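Local structure of ribonuclease (1IYB) at residues Q6-F11 and C104-F109; G161-N165 and G197-I203. The protein probably cleaves RNA as a ribonuclease of the T2 family, and binds guanosine monophosphate in a pocket consistent with recognition of guanine bases. One frame throughout, in Å; residues are numbered along the deposited sequence.

Contact 1 of 2, residues Q6-F11 and C104-F109; sequences QDFDFF and CAENVF
In this RNase T2 fold, the run into sheet strand 10-16 packs on the loop between helices 91-102 and 111-124 through the aromatic pair Phe8 and Phe11, with polar groups beside them. Ala105 CB is the shared apolar point: it sits at the edge of the Phe11 ring, 3.6 Å from CE2, and also touches Phe8 CE2 at 3.9 Å. Phe8 brings CE1 over one face of the Phe11 ring, displaced toward its margin, while Val108 CG2 lies at the edge of the Phe8 ring. Asp7 OD1 comes within 2.5 Å of Cys104 O, so close for two oxygens that the acid probably holds a proton and donates it. Its CG is wedged between the backbone N and the carbonyl carbon (chi1 60°), which swings the carboxyl group toward this carbonyl. Cys104 itself is tied to Cys58 by a disulfide. An alanine here in place of Asp7 would take the carboxyl group away, and Cys104 O would probably be left without its short contact. Farther out, Gln6 NE2 donates to an in-plane lone pair of Asn107 OD1 (2.9 Å, N-H...O 138°), the two amide planes 79° apart.

Contact 2 of 2, residues G161-N165 and G197-I203; sequences GIECN and GKCGSSI
The Cys164-Cys199 disulfide and one backbone hydrogen bond fasten the C-terminal segment 197-203 to strand 161-166, an outermost strand of the four-stranded antiparallel sheet of this RNase T2 fold. The other edge of strand 161-166 pairs with 172-182, where Glu163 and Asn165 find their polar partners: Glu163 OE1 accepts from Tyr178 and Gln176, and Asn165 ND2 donates to Gln173. Gly197 comes first in the second segment, with its CA 3.3 Å from Ile162 O in a CA-H...O contact, so near that there is no space for a CB on this side. Its own carbonyl oxygen takes the hydrogen bond from Cys164 N, 2.9 Å long and nearly straight at 170°, the donor tilted somewhat from the carbonyl plane. Lys198 follows with a left-handed backbone conformation, turning the chain so that its carbonyl oxygen lies 3.6 Å from Cys164 CB while its extended side chain leads away.

Cys199 then makes the covalent link, SG to Cys164 SG at 2.0 Å, with a chi3 of 96°, close to the relaxed value for a disulfide. Both sulfurs stand anti to their own carbonyl carbons (chi1 near -65° in each), and Ile162 CG2 lies alongside Cys199 SG at 4.0 Å. Farther on, the chain enters strand 202-204 and Ile203 turns back toward the disulfide. Both its gamma-branch methyl and its chain end lean on one sulfur: CG2 and CD1 lie 3.7 and 3.6 Å from Cys164 SG.

How the contacts relate
Both contacts reach the same four-stranded sheet, but at separate places: contact 1 at the start of strand 10-16, an inner strand, and contact 2 on 161-166, one of its two outermost strands. Their centres lie 28 Å apart and their nearest atoms about 10 Å, so they do not touch. Each is partly buried. Contact 1 joins the sheet to a loop between helices mainly by side chains, with buried phenylalanines inside and exposed amides farther out. Contact 2 relies more on backbone and covalent bonding, its buried disulfide sulfur and isoleucines giving way to an exposed lysine. Each contact includes a disulfide, crossing the two segments in contact 2 but leading from contact 1 to another loop.

Contact 1 of 2, residues Q6-F11 and C104-F109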
ATOM      1  N   GLN A   6       3.878   6.161  18.543  1.00 18.74           N
ATOM      2  CA  GLN A   6       4.514   6.207  17.231  1.00 18.38           C
ATOM      3  C   GLN A   6       4.044   5.024  16.403  1.00 16.90           C
ATOM      4  O   GLN A   6       3.947   3.906  16.910  1.00 17.84           O
ATOM      5  CB  GLN A   6       6.035   6.164  17.368  1.00 21.38           C
ATOM      6  CG  GLN A   6       6.640   7.428  17.936  1.00 26.45           C
ATOM      7  CD  GLN A   6       8.151   7.440  17.826  1.00 27.74           C
ATOM      8  OE1 GLN A   6       8.845   6.704  18.531  1.00 31.29           O
ATOM      9  NE2 GLN A   6       8.670   8.268  16.929  1.00 26.82           N
ATOM     10  N   ASP A   7       3.761   5.265  15.127  1.00 14.43           N
ATOM     11  CA  ASP A   7       3.277   4.206  14.252  1.00 13.32           C
ATOM     12  C   ASP A   7       4.357   3.449  13.486  1.00 10.38           C
ATOM     13  O   ASP A   7       4.047   2.737  12.534  1.00 10.64           O
ATOM     14  CB  ASP A   7       2.257   4.762  13.249  1.00 13.80           C
ATOM     15  CG  ASP A   7       2.834   5.855  12.361  1.00 14.95           C
ATOM     16  OD1 ASP A   7       4.046   5.823  12.066  1.00 14.54           O
ATOM     17  OD2 ASP A   7       2.065   6.742  11.939  1.00 15.73           O
ATOM     18  N   PHE A   8       5.614   3.597  13.895  1.00  9.41           N
ATOM     19  CA  PHE A   8       6.714   2.905  13.220  1.00  8.37           C
ATOM     20  C   PHE A   8       7.883   2.692  14.177  1.00  8.51           C
ATOM     21  O   PHE A   8       7.956   3.326  15.226  1.00  9.74           O
ATOM     22  CB  PHE A   8       7.174   3.705  11.991  1.00  9.01           C
ATOM     23  CG  PHE A   8       7.975   4.935  12.322  1.00  8.41           C
ATOM     24  CD1 PHE A   8       9.360   4.936  12.170  1.00  7.97           C
ATOM     25  CD2 PHE A   8       7.352   6.085  12.800  1.00  9.38           C
ATOM     26  CE1 PHE A   8      10.114   6.069  12.489  1.00  8.88           C
ATOM     27  CE2 PHE A   8       8.094   7.219  13.121  1.00  9.59           C
ATOM     28  CZ  PHE A   8       9.480   7.210  12.966  1.00  9.71           C
ATOM     29  N   ASP A   9       8.799   1.805  13.800  1.00  8.92           N
ATOM     30  CA  ASP A   9       9.961   1.488  14.631  1.00  8.61           C
ATOM     31  C   ASP A   9      11.275   2.138  14.192  1.00  8.81           C
ATOM     32  O   ASP A   9      12.019   2.657  15.022  1.00 10.65           O
ATOM     33  CB  ASP A   9      10.141  -0.031  14.688  1.00  9.66           C
ATOM     34  CG  ASP A   9       9.026  -0.724  15.452  1.00 10.48           C
ATOM     35  OD1 ASP A   9       8.566  -1.797  15.000  1.00 10.49           O
ATOM     36  OD2 ASP A   9       8.619  -0.192  16.509  1.00 13.91           O
ATOM     37  N   PHE A  10      11.563   2.108  12.893  1.00  7.13           N
ATOM     38  CA  PHE A  10      12.808   2.677  12.376  1.00  5.49           C
ATOM     39  C   PHE A  10      12.597   3.172  10.947  1.00  5.38           C
ATOM     40  O   PHE A  10      11.506   3.026  10.399  1.00  5.51           O
ATOM     41  CB  PHE A  10      13.908   1.607  12.399  1.00  6.41           C
ATOM     42  CG  PHE A  10      13.667   0.467  11.448  1.00  5.47           C
ATOM     43  CD1 PHE A  10      14.116   0.531  10.130  1.00  7.26           C
ATOM     44  CD2 PHE A  10      12.972  -0.667  11.860  1.00  5.25           C
ATOM     45  CE1 PHE A  10      13.874  -0.517   9.238  1.00  8.24           C
ATOM     46  CE2 PHE A  10      12.725  -1.717  10.979  1.00  7.17           C
ATOM     47  CZ  PHE A  10      13.177  -1.644   9.664  1.00  7.16           C
ATOM     48  N   PHE A  11      13.628   3.765  10.348  1.00  5.82           N
ATOM     49  CA  PHE A  11      13.522   4.242   8.967  1.00  5.80           C
ATOM     50  C   PHE A  11      14.487   3.514   8.047  1.00  6.35           C
ATOM     51  O   PHE A  11      15.573   3.111   8.458  1.00  6.21           O
ATOM     52  CB  PHE A  11      13.923   5.716   8.791  1.00  6.00           C
ATOM     53  CG  PHE A  11      13.126   6.707   9.582  1.00  6.51           C
ATOM     54  CD1 PHE A  11      13.507   7.053  10.875  1.00  7.42           C
ATOM     55  CD2 PHE A  11      12.070   7.394   8.987  1.00  7.48           C
ATOM     56  CE1 PHE A  11      12.856   8.076  11.563  1.00  7.39           C
ATOM     57  CE2 PHE A  11      11.409   8.417   9.665  1.00  7.94           C
ATOM     58  CZ  PHE A  11      11.804   8.761  10.956  1.00  7.04           C
ATOM     59  N   CYS A 104       3.906   9.424   7.939  1.00  6.03           N
ATOM     60  CA  CYS A 104       3.947   8.362   8.935  1.00  7.38           C
ATOM     61  C   CYS A 104       4.999   8.603  10.014  1.00  7.51           C
ATOM     62  O   CYS A 104       5.148   7.794  10.933  1.00  9.75           O
ATOM     63  CB  CYS A 104       4.172   7.010   8.251  1.00  7.96           C
ATOM     64  SG  CYS A 104       2.839   6.565   7.080  1.00  8.06           S
ATOM     65  N   ALA A 105       5.716   9.719   9.910  1.00  7.37           N
ATOM     66  CA  ALA A 105       6.733  10.076  10.895  1.00  8.45           C
ATOM     67  C   ALA A 105       6.543  11.533  11.313  1.00  9.29           C
ATOM     68  O   ALA A 105       7.473  12.171  11.801  1.00  7.71           O
ATOM     69  CB  ALA A 105       8.132   9.877  10.313  1.00  9.64           C
ATOM     70  N   GLU A 106       5.326  12.040  11.115  1.00  9.98           N
ATOM     71  CA  GLU A 106       4.959  13.419  11.450  1.00 13.67           C
ATOM     72  C   GLU A 106       5.296  13.847  12.870  1.00 13.63           C
ATOM     73  O   GLU A 106       5.532  15.028  13.126  1.00 14.76           O
ATOM     74  CB  GLU A 106       3.455  13.629  11.255  1.00 15.77           C
ATOM     75  CG  GLU A 106       3.016  13.865   9.843  1.00 19.85           C
ATOM     76  CD  GLU A 106       1.514  14.068   9.744  1.00 17.57           C
ATOM     77  OE1 GLU A 106       1.048  14.474   8.667  1.00 22.91           O
ATOM     78  OE2 GLU A 106       0.797  13.811  10.736  1.00 19.79           O
ATOM     79  N   ASN A 107       5.284  12.890  13.790  1.00 12.81           N
ATOM     80  CA  ASN A 107       5.562  13.163  15.191  1.00 13.85           C
ATOM     81  C   ASN A 107       7.045  13.397  15.432  1.00 12.54           C
ATOM     82  O   ASN A 107       7.436  13.911  16.482  1.00 13.42           O
ATOM     83  CB  ASN A 107       5.086  11.990  16.054  1.00 15.20           C
ATOM     84  CG  ASN A 107       5.867  10.711  15.786  1.00 16.67           C
ATOM     85  OD1 ASN A 107       6.584  10.214  16.659  1.00 19.28           O
ATOM     86  ND2 ASN A 107       5.735  10.172  14.573  1.00 13.65           N
ATOM     87  N   VAL A 108       7.862  13.015  14.456  1.00  9.96           N
ATOM     88  CA  VAL A 108       9.307  13.163  14.557  1.00  9.70           C
ATOM     89  C   VAL A 108       9.832  14.317  13.704  1.00  9.58           C
ATOM     90  O   VAL A 108      10.663  15.101  14.159  1.00  9.99           O
ATOM     91  CB  VAL A 108      10.019  11.857  14.132  1.00  9.18           C
ATOM     92  CG1 VAL A 108      11.524  12.033  14.199  1.00  8.96           C
ATOM     93  CG2 VAL A 108       9.581  10.712  15.033  1.00  9.99           C
ATOM     94  N   PHE A 109       9.344  14.419  12.471  1.00 10.12           N
ATOM     95  CA  PHE A 109       9.776  15.481  11.559  1.00  8.75           C
ATOM     96  C   PHE A 109       8.591  16.136  10.859  1.00 10.13           C
ATOM     97  O   PHE A 109       7.651  15.442  10.468  1.00 10.44           O
ATOM     98  CB  PHE A 109      10.658  14.930  10.422  1.00  9.91           C
ATOM     99  CG  PHE A 109      11.940  14.290  10.865  1.00 10.24           C
ATOM    100  CD1 PHE A 109      12.186  12.948  10.584  1.00 11.91           C
ATOM    101  CD2 PHE A 109      12.933  15.034  11.490  1.00 10.78           C
ATOM    102  CE1 PHE A 109      13.402  12.359  10.912  1.00 12.17           C
ATOM    103  CE2 PHE A 109      14.155  14.452  11.824  1.00 11.47           C
ATOM    104  CZ  PHE A 109      14.388  13.113  11.532  1.00 10.37           C
TER
HETATM  105  O   HOH W   1       3.991   8.001  14.230  1.00 21.62           O
HETATM  106  O   HOH W   2       2.916  10.020  12.107  1.00 22.59           O

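Contact 2 of 2, residues G161-N165 and G197-I203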
ATOM      1  N   GLY A 161      21.313  -2.833   3.080  1.00  7.39           N
ATOM      2  CA  GLY A 161      20.409  -3.759   2.427  1.00  6.38           C
ATOM      3  C   GLY A 161      20.575  -3.458   0.948  1.00  6.40           C
ATOM      4  O   GLY A 161      20.616  -2.287   0.557  1.00  6.44           O
ATOM      5  N   ILE A 162      20.690  -4.493   0.124  1.00  7.11           N
ATOM      6  CA  ILE A 162      20.871  -4.304  -1.312  1.00  7.49           C
ATOM      7  C   ILE A 162      19.694  -4.871  -2.107  1.00  8.87           C
ATOM      8  O   ILE A 162      19.320  -6.031  -1.930  1.00  9.60           O
ATOM      9  CB  ILE A 162      22.167  -4.994  -1.801  1.00  9.06           C
ATOM     10  CG1 ILE A 162      23.355  -4.560  -0.937  1.00 11.33           C
ATOM     11  CG2 ILE A 162      22.414  -4.652  -3.262  1.00  9.58           C
ATOM     12  CD1 ILE A 162      23.650  -3.071  -0.973  1.00  9.53           C
ATOM     13  N   GLU A 163      19.116  -4.050  -2.981  1.00  8.57           N
ATOM     14  CA  GLU A 163      17.991  -4.475  -3.809  1.00  8.99           C
ATOM     15  C   GLU A 163      18.411  -4.445  -5.268  1.00  8.80           C
ATOM     16  O   GLU A 163      19.073  -3.505  -5.709  1.00  7.19           O
ATOM     17  CB  GLU A 163      16.793  -3.540  -3.625  1.00  9.52           C
ATOM     18  CG  GLU A 163      15.539  -4.010  -4.350  1.00 13.06           C
ATOM     19  CD  GLU A 163      14.477  -2.930  -4.460  1.00 16.27           C
ATOM     20  OE1 GLU A 163      14.484  -1.996  -3.632  1.00 17.64           O
ATOM     21  OE2 GLU A 163      13.630  -3.024  -5.372  1.00 19.69           O
ATOM     22  N   CYS A 164      18.013  -5.470  -6.012  1.00  8.15           N
ATOM     23  CA  CYS A 164      18.342  -5.571  -7.426  1.00  9.96           C
ATOM     24  C   CYS A 164      17.096  -5.633  -8.289  1.00 10.57           C
ATOM     25  O   CYS A 164      16.018  -5.991  -7.818  1.00 12.73           O
ATOM     26  CB  CYS A 164      19.162  -6.840  -7.690  1.00 10.08           C
ATOM     27  SG  CYS A 164      20.800  -6.831  -6.903  1.00 12.64           S
ATOM     28  N   ASN A 165      17.250  -5.248  -9.548  1.00 10.94           N
ATOM     29  CA  ASN A 165      16.167  -5.347 -10.514  1.00 11.56           C
ATOM     30  C   ASN A 165      16.831  -5.908 -11.767  1.00 13.56           C
ATOM     31  O   ASN A 165      18.011  -6.262 -11.731  1.00 11.85           O
ATOM     32  CB  ASN A 165      15.466  -3.994 -10.759  1.00 11.37           C
ATOM     33  CG  ASN A 165      16.301  -2.996 -11.551  1.00 11.78           C
ATOM     34  OD1 ASN A 165      15.760  -2.014 -12.068  1.00 13.33           O
ATOM     35  ND2 ASN A 165      17.598  -3.221 -11.639  1.00  9.79           N
ATOM     36  N   GLY A 197      15.975  -8.860  -1.378  1.00 20.79           N
ATOM     37  CA  GLY A 197      16.773  -8.106  -2.329  1.00 18.57           C
ATOM     38  C   GLY A 197      16.627  -8.525  -3.781  1.00 18.18           C
ATOM     39  O   GLY A 197      16.725  -7.687  -4.679  1.00 15.52           O
ATOM     40  N   LYS A 198      16.394  -9.815  -4.015  1.00 17.47           N
ATOM     41  CA  LYS A 198      16.248 -10.347  -5.370  1.00 18.72           C
ATOM     42  C   LYS A 198      17.550 -10.225  -6.159  1.00 18.60           C
ATOM     43  O   LYS A 198      17.531 -10.027  -7.375  1.00 18.62           O
ATOM     44  CB  LYS A 198      15.129  -9.616  -6.125  1.00 21.23           C
ATOM     45  CG  LYS A 198      13.739  -9.804  -5.540  1.00 25.27           C
ATOM     46  CD  LYS A 198      12.689  -9.094  -6.385  1.00 28.35           C
ATOM     47  CE  LYS A 198      11.289  -9.302  -5.824  1.00 31.43           C
ATOM     48  NZ  LYS A 198      10.251  -8.602  -6.641  1.00 32.70           N
ATOM     49  N   CYS A 199      18.676 -10.347  -5.464  1.00 18.41           N
ATOM     50  CA  CYS A 199      19.984 -10.245  -6.101  1.00 19.01           C
ATOM     51  C   CYS A 199      20.666 -11.594  -6.283  1.00 20.87           C
ATOM     52  O   CYS A 199      20.445 -12.522  -5.511  1.00 21.38           O
ATOM     53  CB  CYS A 199      20.924  -9.380  -5.268  1.00 18.32           C
ATOM     54  SG  CYS A 199      20.485  -7.630  -5.063  1.00 15.74           S
ATOM     55  N   GLY A 200      21.512 -11.683  -7.304  1.00 22.45           N
ATOM     56  CA  GLY A 200      22.258 -12.905  -7.537  1.00 22.88           C
ATOM     57  C   GLY A 200      23.558 -12.763  -6.768  1.00 23.46           C
ATOM     58  O   GLY A 200      23.817 -11.703  -6.195  1.00 22.86           O
ATOM     59  N   SER A 201      24.374 -13.812  -6.739  1.00 22.81           N
ATOM     60  CA  SER A 201      25.648 -13.758  -6.028  1.00 22.52           C
ATOM     61  C   SER A 201      26.539 -12.660  -6.611  1.00 20.94           C
ATOM     62  O   SER A 201      27.308 -12.020  -5.890  1.00 20.64           O
ATOM     63  CB  SER A 201      26.358 -15.113  -6.113  1.00 23.25           C
ATOM     64  OG  SER A 201      26.557 -15.498  -7.462  1.00 28.15           O
ATOM     65  N   SER A 202      26.437 -12.458  -7.922  1.00 19.95           N
ATOM     66  CA  SER A 202      27.203 -11.424  -8.610  1.00 19.03           C
ATOM     67  C   SER A 202      26.214 -10.576  -9.402  1.00 17.47           C
ATOM     68  O   SER A 202      25.328 -11.112 -10.076  1.00 17.23           O
ATOM     69  CB  SER A 202      28.234 -12.048  -9.558  1.00 20.51           C
ATOM     70  OG  SER A 202      27.602 -12.743 -10.616  1.00 25.49           O
ATOM     71  N   ILE A 203      26.363  -9.259  -9.317  1.00 14.94           N
ATOM     72  CA  ILE A 203      25.459  -8.345 -10.008  1.00 14.19           C
ATOM     73  C   ILE A 203      26.164  -7.235 -10.774  1.00 13.39           C
ATOM     74  O   ILE A 203      27.275  -6.830 -10.432  1.00 13.08           O
ATOM     75  CB  ILE A 203      24.471  -7.695  -9.015  1.00 15.08           C
ATOM     76  CG1 ILE A 203      25.242  -6.919  -7.944  1.00 15.54           C
ATOM     77  CG2 ILE A 203      23.593  -8.765  -8.382  1.00 16.76           C
ATOM     78  CD1 ILE A 203      24.356  -6.230  -6.910  1.00 16.23           C
TER